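Local structure of molybdopterin-guanine dinucleotide biosynthesis protein B (mobB) (Archaeoglobus fulgidus, 2F1R) at the interface of chains A and B. The protein takes part in making the molybdopterin-guanine dinucleotide cofactor and, as a P-loop protein of the MobB family, probably binds GTP. Residues are numbered along the deposited sequence; one frame, centred on the assembly and turned at random. Chains: chain A/B, molybdopterin-guanine dinucleotide biosynthesis protein B (mobB).

Contact 1: the interface of chains A and B. Residues chain A 16, 20, 23, 33-37, 102; chain B 53, 56, 59, 61-64.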
loop_
_atom_site.group_PDB
_atom_site.type_symbol
_atom_site.label_atom_id
_atom_site.label_comp_id
_atom_site.label_asym_id
_atom_site.label_seq_id
_atom_site.Cartn_x
_atom_site.Cartn_y
_atom_site.Cartn_z
ATOM N N THR A 16 -16.470 -8.597 -9.298
ATOM C CA THR A 16 -16.256 -7.367 -8.519
ATOM C C THR A 16 -17.537 -7.048 -7.788
ATOM O O THR A 16 -17.498 -6.667 -6.640
ATOM C CB THR A 16 -15.780 -6.170 -9.417
ATOM O OG1 THR A 16 -14.662 -6.579 -10.211
ATOM C CG2 THR A 16 -15.361 -4.937 -8.583
ATOM N N THR A 20 -18.164 -6.758 -3.563
ATOM C CA THR A 20 -18.571 -5.518 -2.908
ATOM C C THR A 20 -19.929 -5.661 -2.195
ATOM O O THR A 20 -20.107 -5.136 -1.098
ATOM C CB THR A 20 -18.566 -4.310 -3.855
ATOM O OG1 THR A 20 -19.565 -4.517 -4.842
ATOM C CG2 THR A 20 -17.212 -4.156 -4.516
ATOM N N MET A 23 -19.123 -7.735 1.007
ATOM C CA MET A 23 -18.257 -7.031 1.970
ATOM C C MET A 23 -18.951 -6.450 3.238
ATOM O O MET A 23 -18.550 -6.799 4.383
ATOM C CB MET A 23 -17.331 -6.007 1.233
ATOM C CG MET A 23 -15.997 -5.664 1.989
ATOM S SD MET A 23 -15.014 -7.082 2.412
ATOM C CE MET A 23 -14.636 -7.639 0.782
ATOM N N VAL A 33 -11.079 -7.824 6.405
ATOM C CA VAL A 33 -10.932 -8.416 5.072
ATOM C C VAL A 33 -9.968 -7.652 4.128
ATOM O O VAL A 33 -9.957 -6.420 4.065
ATOM C CB VAL A 33 -12.303 -8.661 4.396
ATOM C CG1 VAL A 33 -12.126 -9.503 3.121
ATOM C CG2 VAL A 33 -13.346 -9.327 5.360
ATOM N N ALA A 34 -9.166 -8.383 3.376
ATOM C CA ALA A 34 -8.397 -7.735 2.296
ATOM C C ALA A 34 -8.691 -8.436 0.967
ATOM O O ALA A 34 -8.924 -9.640 0.955
ATOM C CB ALA A 34 -6.928 -7.749 2.584
ATOM N N VAL A 35 -8.752 -7.660 -0.109
ATOM C CA VAL A 35 -8.915 -8.150 -1.500
ATOM C C VAL A 35 -7.634 -7.923 -2.316
ATOM O O VAL A 35 -7.083 -6.790 -2.327
ATOM C CB VAL A 35 -10.093 -7.477 -2.184
ATOM C CG1 VAL A 35 -10.182 -7.845 -3.690
ATOM C CG2 VAL A 35 -11.392 -7.806 -1.443
ATOM N N VAL A 36 -7.136 -8.998 -2.932
ATOM C CA VAL A 36 -5.963 -8.916 -3.823
ATOM C C VAL A 36 -6.472 -8.986 -5.281
ATOM O O VAL A 36 -7.210 -9.890 -5.634
ATOM C CB VAL A 36 -4.941 -10.003 -3.521
ATOM C CG1 VAL A 36 -3.671 -9.800 -4.341
ATOM C CG2 VAL A 36 -4.566 -9.973 -2.050
ATOM N N LYS A 37 -6.146 -7.980 -6.089
ATOM C CA LYS A 37 -6.553 -7.972 -7.481
ATOM C C LYS A 37 -5.384 -7.579 -8.362
ATOM O O LYS A 37 -4.458 -6.941 -7.908
ATOM C CB LYS A 37 -7.791 -7.079 -7.709
ATOM C CG LYS A 37 -7.614 -5.595 -7.396
ATOM C CD LYS A 37 -8.847 -4.733 -7.822
ATOM C CE LYS A 37 -8.854 -4.332 -9.343
ATOM N NZ LYS A 37 -10.268 -4.241 -9.869
ATOM N N GLU A 102 -9.327 -11.579 -6.455
ATOM C CA GLU A 102 -10.197 -11.402 -7.616
ATOM C C GLU A 102 -9.346 -11.938 -8.743
ATOM O O GLU A 102 -8.329 -11.345 -9.153
ATOM C CB GLU A 102 -10.654 -9.958 -7.788
ATOM C CG GLU A 102 -11.568 -9.662 -8.953
ATOM C CD GLU A 102 -11.730 -8.131 -9.180
ATOM O OE1 GLU A 102 -11.342 -7.603 -10.256
ATOM O OE2 GLU A 102 -12.205 -7.440 -8.260
ATOM N N SER B 53 -10.925 -0.356 -7.843
ATOM C CA SER B 53 -10.371 -0.740 -6.561
ATOM C C SER B 53 -11.007 0.113 -5.460
ATOM O O SER B 53 -11.111 -0.352 -4.326
ATOM C CB SER B 53 -8.861 -0.609 -6.575
ATOM O OG SER B 53 -8.488 0.619 -7.149
ATOM N N ILE B 56 -14.089 -1.421 -4.229
ATOM C CA ILE B 56 -13.718 -2.506 -3.304
ATOM C C ILE B 56 -13.332 -1.939 -1.948
ATOM O O ILE B 56 -13.923 -2.311 -0.937
ATOM C CB ILE B 56 -12.616 -3.393 -3.881
ATOM C CG1 ILE B 56 -13.140 -4.140 -5.124
ATOM C CG2 ILE B 56 -12.146 -4.374 -2.844
ATOM C CD1 ILE B 56 -12.051 -4.472 -6.180
ATOM N N SER B 59 -16.334 -0.563 -0.246
ATOM C CA SER B 59 -17.234 -1.587 0.291
ATOM C C SER B 59 -16.811 -2.048 1.688
ATOM O O SER B 59 -17.595 -2.639 2.415
ATOM C CB SER B 59 -17.376 -2.768 -0.698
ATOM O OG SER B 59 -16.156 -3.532 -0.780
ATOM N N ALA B 61 -13.212 -3.231 2.266
ATOM C CA ALA B 61 -12.036 -4.124 2.234
ATOM C C ALA B 61 -10.802 -3.277 2.056
ATOM O O ALA B 61 -10.871 -2.227 1.400
ATOM C CB ALA B 61 -12.155 -5.133 1.076
ATOM N N ASP B 62 -9.700 -3.671 2.675
ATOM C CA ASP B 62 -8.376 -3.114 2.280
ATOM C C ASP B 62 -7.991 -3.810 0.959
ATOM O O ASP B 62 -8.518 -4.902 0.666
ATOM C CB ASP B 62 -7.316 -3.329 3.370
ATOM C CG ASP B 62 -7.686 -2.665 4.676
ATOM O OD1 ASP B 62 -8.489 -1.765 4.636
ATOM O OD2 ASP B 62 -7.213 -3.045 5.768
ATOM N N VAL B 63 -7.140 -3.170 0.146
ATOM C CA VAL B 63 -6.866 -3.664 -1.208
ATOM C C VAL B 63 -5.384 -3.748 -1.437
ATOM O O VAL B 63 -4.654 -2.795 -1.151
ATOM C CB VAL B 63 -7.423 -2.699 -2.340
ATOM C CG1 VAL B 63 -7.407 -3.385 -3.692
ATOM C CG2 VAL B 63 -8.851 -2.315 -2.062
ATOM N N VAL B 64 -4.947 -4.875 -2.000
ATOM C CA VAL B 64 -3.690 -4.954 -2.750
ATOM C C VAL B 64 -3.979 -4.964 -4.288
ATOM O O VAL B 64 -4.757 -5.793 -4.788
ATOM C CB VAL B 64 -2.830 -6.210 -2.389
ATOM C CG1 VAL B 64 -1.529 -6.256 -3.246
ATOM C CG2 VAL B 64 -2.484 -6.253 -0.875
#
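With CG2 anti to the backbone N and CG1 anti to the carbonyl carbon (chi1 -66°), B:Ile56 splits its reach. The CG2 branch crosses A:Val35 squarely, 3.8 Å from A:Val35 CB, while CD1 runs on to A:Lys37 CD at 3.6 Å. A:Lys37 bends at chi3 and chi4, so its aliphatic part covers the isoleucine and its amine NZ turns to A:Glu102 OE1, a salt bridge of 3.6 Å. A branched apolar residue suits this corner: methyls and methylenes of A:Val35, A:Thr16, A:Thr20 and A:Lys37 surround it, with the A:Glu102 carboxylate at its CD1 tip. A:Met23, with CG anti to the backbone N (chi1 -155°), bends twice and lays CE 3.5 Å from B:Ala61 CB, whose small size admits it. B:Ser59 puts OG between its backbone N and carbonyl carbon (chi1 70°), giving to B:Ile56 O at 2.6 Å, on a lone pair, with A:Met23 CB and CG packed against it. Backbones do the stitching: B:Asp62 O accepts from A:Val35 N at 2.9 Å, B:Val64 O from A:Lys37 N, and B:Asp62 N and B:Val64 N give to A:Val33 O and A:Val35 O. These join strand 33-37 of A in parallel to strand 62-66 of B, under helix 12-28, whose first turns carry A:Thr16, last residue of the P-loop motif.

Contact 2: the interface of chains A and B. Residues chain A 53, 64-66; chain B 36-39, 88, 104.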
loop_
_atom_site.group_PDB
_atom_site.type_symbol
_atom_site.label_atom_id
_atom_site.label_comp_id
_atom_site.label_asym_id
_atom_site.label_seq_id
_atom_site.Cartn_x
_atom_site.Cartn_y
_atom_site.Cartn_z
ATOM N N SER A 53 3.975 12.216 -5.375
ATOM C CA SER A 53 4.298 10.859 -4.942
ATOM C C SER A 53 4.674 9.998 -6.150
ATOM O O SER A 53 5.579 9.159 -6.093
ATOM C CB SER A 53 3.163 10.258 -4.102
ATOM O OG SER A 53 1.904 10.411 -4.699
ATOM N N VAL A 64 5.111 5.772 0.830
ATOM C CA VAL A 64 3.964 5.620 1.756
ATOM C C VAL A 64 3.217 6.934 1.817
ATOM O O VAL A 64 3.815 7.968 2.102
ATOM C CB VAL A 64 4.361 5.159 3.198
ATOM C CG1 VAL A 64 3.162 5.149 4.123
ATOM C CG2 VAL A 64 4.947 3.777 3.209
ATOM N N ILE A 65 1.931 6.901 1.501
ATOM C CA ILE A 65 1.077 8.063 1.652
ATOM C C ILE A 65 0.240 7.831 2.886
ATOM O O ILE A 65 -0.548 6.886 2.945
ATOM C CB ILE A 65 0.201 8.305 0.420
ATOM C CG1 ILE A 65 1.079 8.293 -0.821
ATOM C CG2 ILE A 65 -0.440 9.685 0.481
ATOM C CD1 ILE A 65 0.331 8.516 -2.144
ATOM N N ALA A 66 0.483 8.653 3.911
ATOM C CA ALA A 66 -0.118 8.475 5.232
ATOM C C ALA A 66 -1.145 9.554 5.468
ATOM O O ALA A 66 -0.960 10.730 5.097
ATOM C CB ALA A 66 0.954 8.507 6.330
ATOM N N VAL B 36 7.901 8.549 3.114
ATOM C CA VAL B 36 6.605 8.717 3.758
ATOM C C VAL B 36 6.108 10.151 3.613
ATOM O O VAL B 36 6.751 11.088 4.137
ATOM C CB VAL B 36 6.659 8.321 5.246
ATOM C CG1 VAL B 36 5.271 8.379 5.863
ATOM C CG2 VAL B 36 7.265 6.936 5.406
ATOM N N LYS B 37 5.071 10.337 2.829
ATOM C CA LYS B 37 4.396 11.628 2.729
ATOM C C LYS B 37 3.074 11.584 3.485
ATOM O O LYS B 37 2.162 10.859 3.121
ATOM C CB LYS B 37 4.079 12.062 1.289
ATOM C CG LYS B 37 4.913 11.494 0.145
ATOM C CD LYS B 37 4.692 12.332 -1.130
ATOM C CE LYS B 37 3.199 12.671 -1.341
ATOM N NZ LYS B 37 2.851 13.908 -2.193
ATOM N N ARG B 38 2.965 12.416 4.504
ATOM C CA ARG B 38 1.731 12.589 5.243
ATOM C C ARG B 38 0.742 13.639 4.649
ATOM O O ARG B 38 1.117 14.780 4.355
ATOM C CB ARG B 38 2.079 12.913 6.700
ATOM C CG ARG B 38 0.899 13.214 7.555
ATOM C CD ARG B 38 1.262 13.012 8.979
ATOM N NE ARG B 38 0.086 13.164 9.807
ATOM C CZ ARG B 38 -0.217 14.261 10.485
ATOM N NH1 ARG B 38 0.575 15.326 10.421
ATOM N NH2 ARG B 38 -1.324 14.284 11.207
ATOM N N HIS B 39 -0.514 13.212 4.465
ATOM C CA HIS B 39 -1.675 14.114 4.299
ATOM C C HIS B 39 -2.506 14.148 5.594
ATOM O O HIS B 39 -3.219 13.203 5.892
ATOM C CB HIS B 39 -2.555 13.665 3.133
ATOM C CG HIS B 39 -1.891 13.785 1.797
ATOM N ND1 HIS B 39 -2.262 14.731 0.866
ATOM C CD2 HIS B 39 -0.865 13.095 1.244
ATOM C CE1 HIS B 39 -1.509 14.603 -0.215
ATOM N NE2 HIS B 39 -0.653 13.617 -0.011
ATOM N N ILE B 88 4.296 2.684 11.527
ATOM C CA ILE B 88 4.376 2.529 10.074
ATOM C C ILE B 88 5.717 1.943 9.690
ATOM O O ILE B 88 5.786 1.025 8.886
ATOM C CB ILE B 88 4.210 3.888 9.332
ATOM C CG1 ILE B 88 2.850 4.527 9.670
ATOM C CG2 ILE B 88 4.527 3.706 7.749
ATOM C CD1 ILE B 88 2.677 6.020 9.087
ATOM N N PHE B 104 5.655 15.387 8.066
ATOM C CA PHE B 104 5.640 14.664 9.361
ATOM C C PHE B 104 6.524 15.366 10.421
ATOM O O PHE B 104 7.202 14.689 11.210
ATOM C CB PHE B 104 6.089 13.181 9.208
ATOM C CG PHE B 104 5.019 12.129 9.594
ATOM C CD1 PHE B 104 4.613 11.171 8.675
ATOM C CD2 PHE B 104 4.437 12.119 10.877
ATOM C CE1 PHE B 104 3.647 10.204 8.993
ATOM C CE2 PHE B 104 3.461 11.128 11.249
ATOM C CZ PHE B 104 3.064 10.176 10.309
#
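Backbone hydrogen bonds carry this parallel strand pairing. B:Lys37 uses both its polar main-chain atoms: N gives to A:Val64 O at 2.8 Å, nearly along the C=O axis though bent to 152° at the hydrogen, and O accepts from A:Ala66 N at 2.9 Å, with the donor standing 31° above the carbonyl plane. The ladder ends with B:His39 N giving to A:Ala66 O at 2.6 Å, again along the carbonyl axis.

Apolar contacts lie on both faces. On one, A:Ile65 holds CG2 anti to the backbone N and runs parallel to B:His39; CG2 meets the imidazole carbon CD2 at 3.5 Å, so the histidine offers carbon to the methyl. Further along that face, B:Lys37 takes an unusual first torsion, far from staggered (chi1 -24°), and passes its CE 3.7 Å from A:Ser53 CB; the long flexible chain can lie over the start of a helix, its end, NZ included, staying over A:Ser53. On the other face the A:Ala66 methyl points to B:Ile88 CD1 at 4.1 Å, with B:Phe104 CE1 near; the small methyl suits a place bordered by these two. A:Val64 CG1 passes B:Ile88 CG2, the two side chains running antiparallel.

Within B, B:Arg38 CD sits 3.5 Å above the centre of the B:Phe104 ring, backing the strand end. Strand 62-66 of A thus lies against strand 33-38 of B, with helix 85-92 of B covering it.

Contact 3: the interface of chains A and B. Residues chain A 57, 73-78, 82, 88, 92; chain B 66-71.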
loop_
_atom_site.group_PDB
_atom_site.type_symbol
_atom_site.label_atom_id
_atom_site.label_comp_id
_atom_site.label_asym_id
_atom_site.label_seq_id
_atom_site.Cartn_x
_atom_site.Cartn_y
_atom_site.Cartn_z
ATOM N N TYR A 57 8.141 8.331 -6.518
ATOM C CA TYR A 57 8.176 6.957 -6.951
ATOM C C TYR A 57 9.106 6.738 -8.161
ATOM O O TYR A 57 9.991 5.885 -8.117
ATOM C CB TYR A 57 6.796 6.395 -7.256
ATOM C CG TYR A 57 6.913 4.924 -7.548
ATOM C CD1 TYR A 57 6.897 4.007 -6.510
ATOM C CD2 TYR A 57 7.124 4.454 -8.840
ATOM C CE1 TYR A 57 7.015 2.635 -6.745
ATOM C CE2 TYR A 57 7.259 3.093 -9.091
ATOM C CZ TYR A 57 7.193 2.190 -8.026
ATOM O OH TYR A 57 7.309 0.845 -8.221
ATOM N N PHE A 73 0.698 2.120 0.403
ATOM C CA PHE A 73 2.113 1.727 0.202
ATOM C C PHE A 73 2.266 1.302 -1.269
ATOM O O PHE A 73 1.586 0.380 -1.746
ATOM C CB PHE A 73 2.525 0.605 1.196
ATOM C CG PHE A 73 4.033 0.226 1.173
ATOM C CD1 PHE A 73 5.043 1.155 0.813
ATOM C CD2 PHE A 73 4.445 -1.056 1.590
ATOM C CE1 PHE A 73 6.425 0.793 0.822
ATOM C CE2 PHE A 73 5.821 -1.423 1.637
ATOM C CZ PHE A 73 6.811 -0.481 1.232
ATOM N N ILE A 74 3.131 2.004 -1.983
ATOM C CA ILE A 74 3.400 1.750 -3.382
ATOM C C ILE A 74 4.873 1.373 -3.509
ATOM O O ILE A 74 5.734 2.121 -3.065
ATOM C CB ILE A 74 3.094 2.989 -4.214
ATOM C CG1 ILE A 74 1.704 3.549 -3.801
ATOM C CG2 ILE A 74 3.202 2.649 -5.736
ATOM C CD1 ILE A 74 1.367 4.964 -4.305
ATOM N N ARG A 75 5.149 0.193 -4.056
ATOM C CA ARG A 75 6.507 -0.299 -4.101
ATOM C C ARG A 75 6.896 -1.183 -5.293
ATOM O O ARG A 75 6.108 -1.987 -5.760
ATOM C CB ARG A 75 6.839 -1.013 -2.795
ATOM C CG ARG A 75 6.037 -2.223 -2.556
ATOM C CD ARG A 75 6.728 -3.009 -1.493
ATOM N NE ARG A 75 7.669 -3.958 -2.004
ATOM C CZ ARG A 75 8.673 -4.452 -1.295
ATOM N NH1 ARG A 75 8.881 -4.026 -0.055
ATOM N NH2 ARG A 75 9.505 -5.349 -1.850
ATOM N N ARG A 76 8.126 -1.033 -5.762
ATOM C CA ARG A 76 8.647 -1.867 -6.856
ATOM C C ARG A 76 8.794 -3.347 -6.446
ATOM O O ARG A 76 9.259 -3.704 -5.327
ATOM C CB ARG A 76 9.931 -1.251 -7.465
ATOM C CG ARG A 76 11.156 -1.182 -6.509
ATOM C CD ARG A 76 12.096 0.054 -6.733
ATOM N NE ARG A 76 11.386 1.286 -6.371
ATOM C CZ ARG A 76 11.119 2.293 -7.209
ATOM N NH1 ARG A 76 11.541 2.265 -8.452
ATOM N NH2 ARG A 76 10.391 3.320 -6.805
ATOM N N VAL A 77 8.319 -4.218 -7.323
ATOM C CA VAL A 77 8.558 -5.646 -7.139
ATOM C C VAL A 77 9.190 -6.276 -8.399
ATOM O O VAL A 77 9.035 -5.738 -9.470
ATOM C CB VAL A 77 7.228 -6.407 -6.772
ATOM C CG1 VAL A 77 6.708 -5.896 -5.452
ATOM C CG2 VAL A 77 6.169 -6.286 -7.908
ATOM N N SER A 78 9.890 -7.399 -8.256
ATOM C CA SER A 78 10.126 -8.255 -9.425
ATOM C C SER A 78 8.799 -8.859 -9.962
ATOM O O SER A 78 7.805 -8.967 -9.220
ATOM C CB SER A 78 11.125 -9.378 -9.090
ATOM O OG SER A 78 10.591 -10.325 -8.172
ATOM N N GLY A 82 5.316 -10.038 -7.568
ATOM C CA GLY A 82 3.977 -9.475 -7.747
ATOM C C GLY A 82 2.959 -10.532 -8.126
ATOM O O GLY A 82 1.779 -10.361 -7.877
ATOM N N ILE A 88 2.888 -12.052 -1.143
ATOM C CA ILE A 88 2.037 -10.908 -0.818
ATOM C C ILE A 88 1.403 -11.073 0.570
ATOM O O ILE A 88 1.469 -10.156 1.369
ATOM C CB ILE A 88 0.973 -10.614 -1.893
ATOM C CG1 ILE A 88 1.603 -10.276 -3.243
ATOM C CG2 ILE A 88 0.097 -9.413 -1.509
ATOM C CD1 ILE A 88 0.595 -10.387 -4.457
ATOM N N TYR A 92 2.123 -8.485 3.806
ATOM C CA TYR A 92 1.069 -7.499 3.893
ATOM C C TYR A 92 -0.179 -7.926 4.644
ATOM O O TYR A 92 -0.883 -7.090 5.185
ATOM C CB TYR A 92 0.660 -7.076 2.486
ATOM C CG TYR A 92 1.657 -6.173 1.826
ATOM C CD1 TYR A 92 1.684 -4.817 2.117
ATOM C CD2 TYR A 92 2.580 -6.675 0.924
ATOM C CE1 TYR A 92 2.597 -3.980 1.525
ATOM C CE2 TYR A 92 3.510 -5.844 0.321
ATOM C CZ TYR A 92 3.498 -4.491 0.627
ATOM O OH TYR A 92 4.423 -3.652 0.035
ATOM N N ALA B 66 -1.837 -5.677 -7.564
ATOM C CA ALA B 66 -0.630 -6.321 -8.008
ATOM C C ALA B 66 -0.438 -6.229 -9.533
ATOM O O ALA B 66 -1.357 -6.459 -10.325
ATOM C CB ALA B 66 -0.619 -7.800 -7.532
ATOM N N SER B 67 0.771 -5.844 -9.930
ATOM C CA SER B 67 1.129 -5.739 -11.314
ATOM C C SER B 67 2.498 -6.331 -11.518
ATOM O O SER B 67 3.179 -6.686 -10.536
ATOM C CB SER B 67 1.054 -4.299 -11.807
ATOM O OG SER B 67 2.218 -3.572 -11.479
ATOM N N PRO B 68 2.912 -6.474 -12.806
ATOM C CA PRO B 68 4.216 -7.095 -13.045
ATOM C C PRO B 68 5.353 -6.380 -12.327
ATOM O O PRO B 68 6.223 -7.056 -11.847
ATOM C CB PRO B 68 4.402 -7.022 -14.569
ATOM C CG PRO B 68 3.310 -6.087 -15.110
ATOM C CD PRO B 68 2.216 -6.067 -14.057
ATOM N N VAL B 69 5.366 -5.040 -12.229
ATOM C CA VAL B 69 6.531 -4.410 -11.579
ATOM C C VAL B 69 6.257 -3.487 -10.378
ATOM O O VAL B 69 7.177 -2.824 -9.871
ATOM C CB VAL B 69 7.546 -3.728 -12.589
ATOM C CG1 VAL B 69 8.379 -4.805 -13.362
ATOM C CG2 VAL B 69 6.855 -2.722 -13.523
ATOM N N LYS B 70 5.018 -3.462 -9.908
ATOM C CA LYS B 70 4.636 -2.489 -8.904
ATOM C C LYS B 70 3.554 -3.147 -8.035
ATOM O O LYS B 70 2.646 -3.825 -8.538
ATOM C CB LYS B 70 4.113 -1.248 -9.628
ATOM C CG LYS B 70 3.656 -0.027 -8.832
ATOM C CD LYS B 70 3.454 1.148 -9.850
ATOM C CE LYS B 70 2.880 2.470 -9.277
ATOM N NZ LYS B 70 3.393 3.749 -9.987
ATOM N N LEU B 71 3.653 -2.935 -6.731
ATOM C CA LEU B 71 2.560 -3.359 -5.851
ATOM C C LEU B 71 2.007 -2.177 -5.058
ATOM O O LEU B 71 2.715 -1.350 -4.506
ATOM C CB LEU B 71 3.051 -4.456 -4.902
ATOM C CG LEU B 71 2.015 -5.038 -3.939
ATOM C CD1 LEU B 71 1.983 -6.554 -4.041
ATOM C CD2 LEU B 71 2.306 -4.604 -2.511
HETATM O O HOH W 1 7.814 -0.073 -10.452
#
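Two bonds grip B:Val69 O: one from A:Val77 N across the interface, at 3.1 Å, and one with water 1, at 2.9 Å. The A:Val77 N stands 67° out of the carbonyl plane and so is not on a lone pair. The same water meets the phenol OH of A:Tyr57 at 2.5 Å, so the tyrosine reaches the partner's backbone through solvent. A:Arg75 makes a closed pair with B:Leu71, its O accepting from B:Leu71 N at 2.8 Å and its N giving to B:Leu71 O.

A:Tyr57, CG anti to the backbone N (chi1 -174°), holds its ring between two cationic groups. B:Lys70 runs extended from the backbone, bends at chi4, and puts NZ over one face, 4.3 Å from the centroid, a cation-pi contact. A:Arg76 NH2 lies 3.4 Å over the centre of the opposite face and also binds A:Tyr57 O on a lone pair, nearly in the guanidinium plane, which fixes its rotation. An electron-rich ring suits this place, where it would soften the repulsion of the two charges. The aliphatic part of B:Lys70 runs parallel to A:Ile74, CE against its CG2.

B:Leu71, with CG anti to the backbone N, forks its methyls: CD1 packs on A:Ile88, and CD2 meets A:Tyr92 CE2 tip to tip at a tight 3.3 Å. The site joins the strands 70-76 of both chains, antiparallel, beside helix 85-93 of A.

Contact 1 and contact 2 lie about 22 Å apart between the centres of their C-alpha atoms; contact 3 sits to the side of the line joining them, about 16 Å from contact 1 and 17 Å from contact 2. Contacts 1 and 2 show the same pairing with the chains exchanged, covering overlapping stretches of its residues. Contact 3 uses Ala66 and Ile88 in opposite chains to contact 2. Together they suggest one sheet running through the two-fold dimer: each copy sets its strand 62-66 beside strand 33-37 of the other, and the two strands 70-76 pair in the middle. Such interlocking points to a stable dimer, though the structure alone does not prove it.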